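Local atomic coordinates of fimbrin (Schizosaccharomyces pombe, PDB entry 1RT8), a protein that binds and crosslinks actin filaments through its calponin-homology domains, helping to maintain cell polarity and contributing to cytokinesis, mating and spore formation. Residues V190-V198 with R210-R221. Numbering follows the deposited sequence.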
ATOM      1  N   VAL A 190      -8.898  12.421  21.907  1.00 28.61           N
ATOM      2  CA  VAL A 190      -9.305  13.644  21.220  1.00 29.53           C
ATOM      3  C   VAL A 190     -10.802  13.853  21.295  1.00 29.07           C
ATOM      4  O   VAL A 190     -11.313  14.878  20.842  1.00 30.50           O
ATOM      5  CB  VAL A 190      -8.878  13.632  19.719  1.00 28.31           C
ATOM      6  CG1 VAL A 190      -7.365  13.505  19.609  1.00 28.63           C
ATOM      7  CG2 VAL A 190      -9.572  12.496  18.970  1.00 25.89           C
ATOM      8  N   SER A 191     -11.497  12.895  21.899  1.00 28.40           N
ATOM      9  CA  SER A 191     -12.948  12.947  21.986  1.00 29.68           C
ATOM     10  C   SER A 191     -13.608  14.043  22.823  1.00 30.77           C
ATOM     11  O   SER A 191     -14.810  14.245  22.692  1.00 31.95           O
ATOM     12  CB  SER A 191     -13.497  11.579  22.423  1.00 29.88           C
ATOM     13  OG  SER A 191     -13.073  11.227  23.731  1.00 29.77           O
ATOM     14  N   ASP A 192     -12.874  14.750  23.683  1.00 29.81           N
ATOM     15  CA  ASP A 192     -13.543  15.794  24.458  1.00 29.65           C
ATOM     16  C   ASP A 192     -13.303  17.190  23.902  1.00 29.08           C
ATOM     17  O   ASP A 192     -13.752  18.183  24.474  1.00 27.45           O
ATOM     18  CB  ASP A 192     -13.167  15.745  25.952  1.00 29.60           C
ATOM     19  CG  ASP A 192     -11.705  16.038  26.214  1.00 29.46           C
ATOM     20  OD1 ASP A 192     -11.029  16.664  25.363  1.00 25.79           O
ATOM     21  OD2 ASP A 192     -11.239  15.646  27.304  1.00 31.41           O
ATOM     22  N   GLY A 193     -12.593  17.250  22.777  1.00 29.38           N
ATOM     23  CA  GLY A 193     -12.324  18.519  22.117  1.00 28.13           C
ATOM     24  C   GLY A 193     -11.260  19.425  22.700  1.00 27.91           C
ATOM     25  O   GLY A 193     -10.940  20.450  22.101  1.00 28.82           O
ATOM     26  N   GLU A 194     -10.708  19.061  23.854  1.00 26.60           N
ATOM     27  CA  GLU A 194      -9.681  19.871  24.497  1.00 26.52           C
ATOM     28  C   GLU A 194      -8.357  19.888  23.756  1.00 26.08           C
ATOM     29  O   GLU A 194      -7.804  20.949  23.482  1.00 25.89           O
ATOM     30  CB  GLU A 194      -9.430  19.386  25.928  1.00 25.06           C
ATOM     31  CG  GLU A 194     -10.469  19.831  26.934  1.00 26.56           C
ATOM     32  CD  GLU A 194     -10.058  19.516  28.368  1.00 27.13           C
ATOM     33  OE1 GLU A 194      -8.949  18.974  28.572  1.00 29.72           O
ATOM     34  OE2 GLU A 194     -10.844  19.813  29.290  1.00 26.90           O
ATOM     35  N   ASN A 195      -7.827  18.711  23.446  1.00 27.74           N
ATOM     36  CA  ASN A 195      -6.553  18.653  22.749  1.00 27.54           C
ATOM     37  C   ASN A 195      -6.605  19.308  21.373  1.00 27.72           C
ATOM     38  O   ASN A 195      -5.637  19.939  20.947  1.00 25.27           O
ATOM     39  CB  ASN A 195      -6.062  17.207  22.677  1.00 28.25           C
ATOM     40  CG  ASN A 195      -5.629  16.689  24.047  1.00 31.38           C
ATOM     41  OD1 ASN A 195      -5.203  17.469  24.890  1.00 30.20           O
ATOM     42  ND2 ASN A 195      -5.730  15.382  24.268  1.00 32.47           N
ATOM     43  N   TYR A 196      -7.739  19.176  20.693  1.00 27.33           N
ATOM     44  CA  TYR A 196      -7.910  19.793  19.383  1.00 29.37           C
ATOM     45  C   TYR A 196      -7.872  21.316  19.542  1.00 30.22           C
ATOM     46  O   TYR A 196      -7.198  22.012  18.775  1.00 32.56           O
ATOM     47  CB  TYR A 196      -9.249  19.374  18.770  1.00 28.31           C
ATOM     48  CG  TYR A 196      -9.255  18.010  18.092  1.00 26.40           C
ATOM     49  CD1 TYR A 196     -10.441  17.279  17.991  1.00 26.07           C
ATOM     50  CD2 TYR A 196      -8.100  17.473  17.524  1.00 25.33           C
ATOM     51  CE1 TYR A 196     -10.486  16.054  17.346  1.00 24.66           C
ATOM     52  CE2 TYR A 196      -8.129  16.228  16.860  1.00 25.43           C
ATOM     53  CZ  TYR A 196      -9.331  15.529  16.780  1.00 25.79           C
ATOM     54  OH  TYR A 196      -9.405  14.309  16.139  1.00 22.45           O
ATOM     55  N   THR A 197      -8.591  21.827  20.541  1.00 30.14           N
ATOM     56  CA  THR A 197      -8.629  23.268  20.803  1.00 29.82           C
ATOM     57  C   THR A 197      -7.231  23.834  21.067  1.00 30.15           C
ATOM     58  O   THR A 197      -6.870  24.876  20.534  1.00 31.78           O
ATOM     59  CB  THR A 197      -9.530  23.592  22.010  1.00 28.70           C
ATOM     60  OG1 THR A 197     -10.886  23.258  21.696  1.00 27.99           O
ATOM     61  CG2 THR A 197      -9.451  25.072  22.360  1.00 30.03           C
ATOM     62  N   VAL A 198      -6.447  23.154  21.899  1.00 31.45           N
ATOM     63  CA  VAL A 198      -5.097  23.614  22.199  1.00 31.02           C
ATOM     64  C   VAL A 198      -4.242  23.532  20.932  1.00 32.96           C
ATOM     65  O   VAL A 198      -3.468  24.443  20.635  1.00 31.81           O
ATOM     66  CB  VAL A 198      -4.458  22.768  23.328  1.00 32.56           C
ATOM     67  CG1 VAL A 198      -3.025  23.193  23.556  1.00 32.70           C
ATOM     68  CG2 VAL A 198      -5.254  22.944  24.620  1.00 33.06           C
ATOM     69  N   ARG A 210      -8.572  29.577  23.035  1.00 43.17           N
ATOM     70  CA  ARG A 210      -8.802  28.466  23.951  1.00 41.47           C
ATOM     71  C   ARG A 210     -10.169  28.589  24.621  1.00 41.35           C
ATOM     72  O   ARG A 210     -10.472  27.866  25.572  1.00 41.39           O
ATOM     73  CB  ARG A 210      -7.697  28.399  25.018  1.00 40.43           C
ATOM     74  CG  ARG A 210      -6.324  27.936  24.507  1.00 39.57           C
ATOM     75  CD  ARG A 210      -5.355  27.649  25.671  1.00 38.79           C
ATOM     76  NE  ARG A 210      -4.057  27.144  25.218  1.00 37.38           N
ATOM     77  CZ  ARG A 210      -3.103  26.672  26.023  1.00 38.18           C
ATOM     78  NH1 ARG A 210      -3.283  26.635  27.332  1.00 36.84           N
ATOM     79  NH2 ARG A 210      -1.961  26.225  25.516  1.00 36.94           N
ATOM     80  N   ALA A 211     -11.002  29.492  24.112  1.00 40.72           N
ATOM     81  CA  ALA A 211     -12.335  29.704  24.673  1.00 40.34           C
ATOM     82  C   ALA A 211     -13.187  28.428  24.748  1.00 40.21           C
ATOM     83  O   ALA A 211     -13.927  28.232  25.708  1.00 39.89           O
ATOM     84  CB  ALA A 211     -13.073  30.778  23.873  1.00 41.44           C
ATOM     85  N   PRO A 212     -13.102  27.547  23.733  1.00 39.05           N
ATOM     86  CA  PRO A 212     -13.907  26.321  23.785  1.00 37.43           C
ATOM     87  C   PRO A 212     -13.646  25.504  25.055  1.00 35.06           C
ATOM     88  O   PRO A 212     -14.512  24.767  25.527  1.00 34.38           O
ATOM     89  CB  PRO A 212     -13.483  25.579  22.519  1.00 37.23           C
ATOM     90  CG  PRO A 212     -13.185  26.702  21.575  1.00 38.81           C
ATOM     91  CD  PRO A 212     -12.399  27.652  22.442  1.00 38.22           C
ATOM     92  N   LEU A 213     -12.445  25.636  25.600  1.00 33.79           N
ATOM     93  CA  LEU A 213     -12.098  24.913  26.818  1.00 35.52           C
ATOM     94  C   LEU A 213     -13.082  25.261  27.934  1.00 36.80           C
ATOM     95  O   LEU A 213     -13.325  24.452  28.832  1.00 35.11           O
ATOM     96  CB  LEU A 213     -10.671  25.262  27.245  1.00 33.27           C
ATOM     97  CG  LEU A 213      -9.572  24.780  26.293  1.00 35.35           C
ATOM     98  CD1 LEU A 213      -8.202  25.274  26.763  1.00 35.02           C
ATOM     99  CD2 LEU A 213      -9.602  23.264  26.226  1.00 33.70           C
ATOM    100  N   GLN A 214     -13.670  26.455  27.846  1.00 37.18           N
ATOM    101  CA  GLN A 214     -14.625  26.942  28.842  1.00 39.74           C
ATOM    102  C   GLN A 214     -16.067  26.454  28.649  1.00 39.06           C
ATOM    103  O   GLN A 214     -16.924  26.669  29.512  1.00 38.88           O
ATOM    104  CB  GLN A 214     -14.612  28.475  28.866  1.00 41.81           C
ATOM    105  CG  GLN A 214     -13.223  29.077  29.009  1.00 44.47           C
ATOM    106  CD  GLN A 214     -12.437  28.450  30.143  1.00 48.00           C
ATOM    107  OE1 GLN A 214     -12.952  28.288  31.254  1.00 48.37           O
ATOM    108  NE2 GLN A 214     -11.176  28.099  29.873  1.00 49.24           N
ATOM    109  N   THR A 215     -16.334  25.812  27.519  1.00 38.11           N
ATOM    110  CA  THR A 215     -17.669  25.294  27.228  1.00 38.60           C
ATOM    111  C   THR A 215     -17.808  23.957  27.947  1.00 39.44           C
ATOM    112  O   THR A 215     -17.002  23.055  27.736  1.00 39.36           O
ATOM    113  CB  THR A 215     -17.851  25.082  25.707  1.00 39.50           C
ATOM    114  OG1 THR A 215     -17.648  26.330  25.029  1.00 39.49           O
ATOM    115  CG2 THR A 215     -19.246  24.551  25.397  1.00 36.65           C
ATOM    116  N   THR A 216     -18.829  23.822  28.786  1.00 40.88           N
ATOM    117  CA  THR A 216     -19.015  22.585  29.535  1.00 42.38           C
ATOM    118  C   THR A 216     -19.671  21.463  28.742  1.00 43.12           C
ATOM    119  O   THR A 216     -19.290  20.303  28.891  1.00 44.17           O
ATOM    120  CB  THR A 216     -19.819  22.828  30.823  1.00 42.01           C
ATOM    121  OG1 THR A 216     -21.138  23.276  30.490  1.00 44.30           O
ATOM    122  CG2 THR A 216     -19.125  23.884  31.679  1.00 41.80           C
ATOM    123  N   ASP A 217     -20.658  21.783  27.912  1.00 43.50           N
ATOM    124  CA  ASP A 217     -21.296  20.744  27.106  1.00 44.83           C
ATOM    125  C   ASP A 217     -20.276  20.302  26.051  1.00 43.65           C
ATOM    126  O   ASP A 217     -19.908  21.082  25.169  1.00 43.85           O
ATOM    127  CB  ASP A 217     -22.561  21.275  26.427  1.00 46.32           C
ATOM    128  CG  ASP A 217     -23.304  20.193  25.656  1.00 49.61           C
ATOM    129  OD1 ASP A 217     -22.722  19.636  24.700  1.00 49.99           O
ATOM    130  OD2 ASP A 217     -24.467  19.894  26.007  1.00 50.30           O
ATOM    131  N   VAL A 218     -19.816  19.056  26.153  1.00 42.11           N
ATOM    132  CA  VAL A 218     -18.817  18.525  25.229  1.00 41.99           C
ATOM    133  C   VAL A 218     -19.286  18.500  23.777  1.00 41.80           C
ATOM    134  O   VAL A 218     -18.490  18.681  22.854  1.00 39.90           O
ATOM    135  CB  VAL A 218     -18.375  17.093  25.637  1.00 42.36           C
ATOM    136  CG1 VAL A 218     -19.521  16.109  25.442  1.00 41.59           C
ATOM    137  CG2 VAL A 218     -17.166  16.673  24.823  1.00 41.36           C
ATOM    138  N   LEU A 219     -20.578  18.286  23.570  1.00 42.07           N
ATOM    139  CA  LEU A 219     -21.101  18.250  22.221  1.00 42.36           C
ATOM    140  C   LEU A 219     -21.024  19.636  21.601  1.00 42.18           C
ATOM    141  O   LEU A 219     -20.754  19.769  20.408  1.00 43.88           O
ATOM    142  CB  LEU A 219     -22.539  17.735  22.220  1.00 43.72           C
ATOM    143  CG  LEU A 219     -23.019  17.158  20.890  1.00 44.78           C
ATOM    144  CD1 LEU A 219     -21.923  16.283  20.271  1.00 44.39           C
ATOM    145  CD2 LEU A 219     -24.292  16.356  21.122  1.00 44.50           C
ATOM    146  N   GLN A 220     -21.246  20.669  22.411  1.00 40.44           N
ATOM    147  CA  GLN A 220     -21.178  22.041  21.914  1.00 39.83           C
ATOM    148  C   GLN A 220     -19.732  22.436  21.698  1.00 37.18           C
ATOM    149  O   GLN A 220     -19.410  23.168  20.766  1.00 37.19           O
ATOM    150  CB  GLN A 220     -21.813  23.025  22.901  1.00 41.56           C
ATOM    151  CG  GLN A 220     -23.323  22.924  23.027  1.00 45.87           C
ATOM    152  CD  GLN A 220     -23.873  23.875  24.078  1.00 48.49           C
ATOM    153  OE1 GLN A 220     -23.604  25.078  24.044  1.00 48.89           O
ATOM    154  NE2 GLN A 220     -24.647  23.338  25.018  1.00 49.14           N
ATOM    155  N   ARG A 221     -18.855  21.960  22.573  1.00 35.13           N
ATOM    156  CA  ARG A 221     -17.445  22.278  22.439  1.00 33.18           C
ATOM    157  C   ARG A 221     -16.921  21.695  21.128  1.00 31.22           C
ATOM    158  O   ARG A 221     -16.136  22.331  20.423  1.00 30.73           O
ATOM    159  CB  ARG A 221     -16.660  21.695  23.613  1.00 33.49           C
ATOM    160  CG  ARG A 221     -15.188  22.059  23.617  1.00 31.45           C
ATOM    161  CD  ARG A 221     -14.479  21.272  24.701  1.00 34.25           C
ATOM    162  NE  ARG A 221     -15.142  21.452  25.991  1.00 33.23           N
ATOM    163  CZ  ARG A 221     -15.009  20.625  27.021  1.00 36.22           C
ATOM    164  NH1 ARG A 221     -14.231  19.555  26.913  1.00 35.81           N
ATOM    165  NH2 ARG A 221     -15.661  20.861  28.158  1.00 34.66           N
TER
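The guanidinium of Arg221 meets a turn and a loop along its edges: Asp192 O near its plane and Thr215 O within it, while Glu194 CG approaches obliquely. The second flat group, the guanidinium of Arg210, has Val198 CG2 over one face, while its NH2 is hydrogen-bonded to Ala177 O. Arg221 illustrates how one arginine can tie a turn and a loop together. Its NH1 donates to Asp192 O at 2.8 Å, a bent bond (142°) with the oxygen somewhat out of the guanidinium plane. NE and NH2 share Thr215 O side-on, NH2 at 2.6 Å. A bend in the chain at chi3 (-53°) swings NE and the guanidinium round between Asp192 O and Thr215 O. A leucine here would probably leave both carbonyl oxygens without these donors and the turn and the loop free to shift.

Asp192 OD1 meanwhile accepts from Glu194 N, an Asx turn at the start of helix 194-203, and Arg181 forms salt bridges with both acids. Farther along, Leu213 CD2 lies 3.6 Å from Glu194 CG, the two chains crossing at about a right angle. The CG2 of Thr197, anti to the backbone N, rests against Arg210 CA and Pro212 CD; its OG1, touching Pro212 CB at 3.6 Å, donates to Gly193 O. The contact thus joins two helices and their leading segments within the second calponin-homology domain, part of the first actin-binding region. Glu194 OE2, 4.1 Å from Arg221 NH1, lies well off the guanidinium plane, suggesting that directed bonds to two carbonyls fix the arginine's orientation, with the acids probably adding only diffuse electrostatic support.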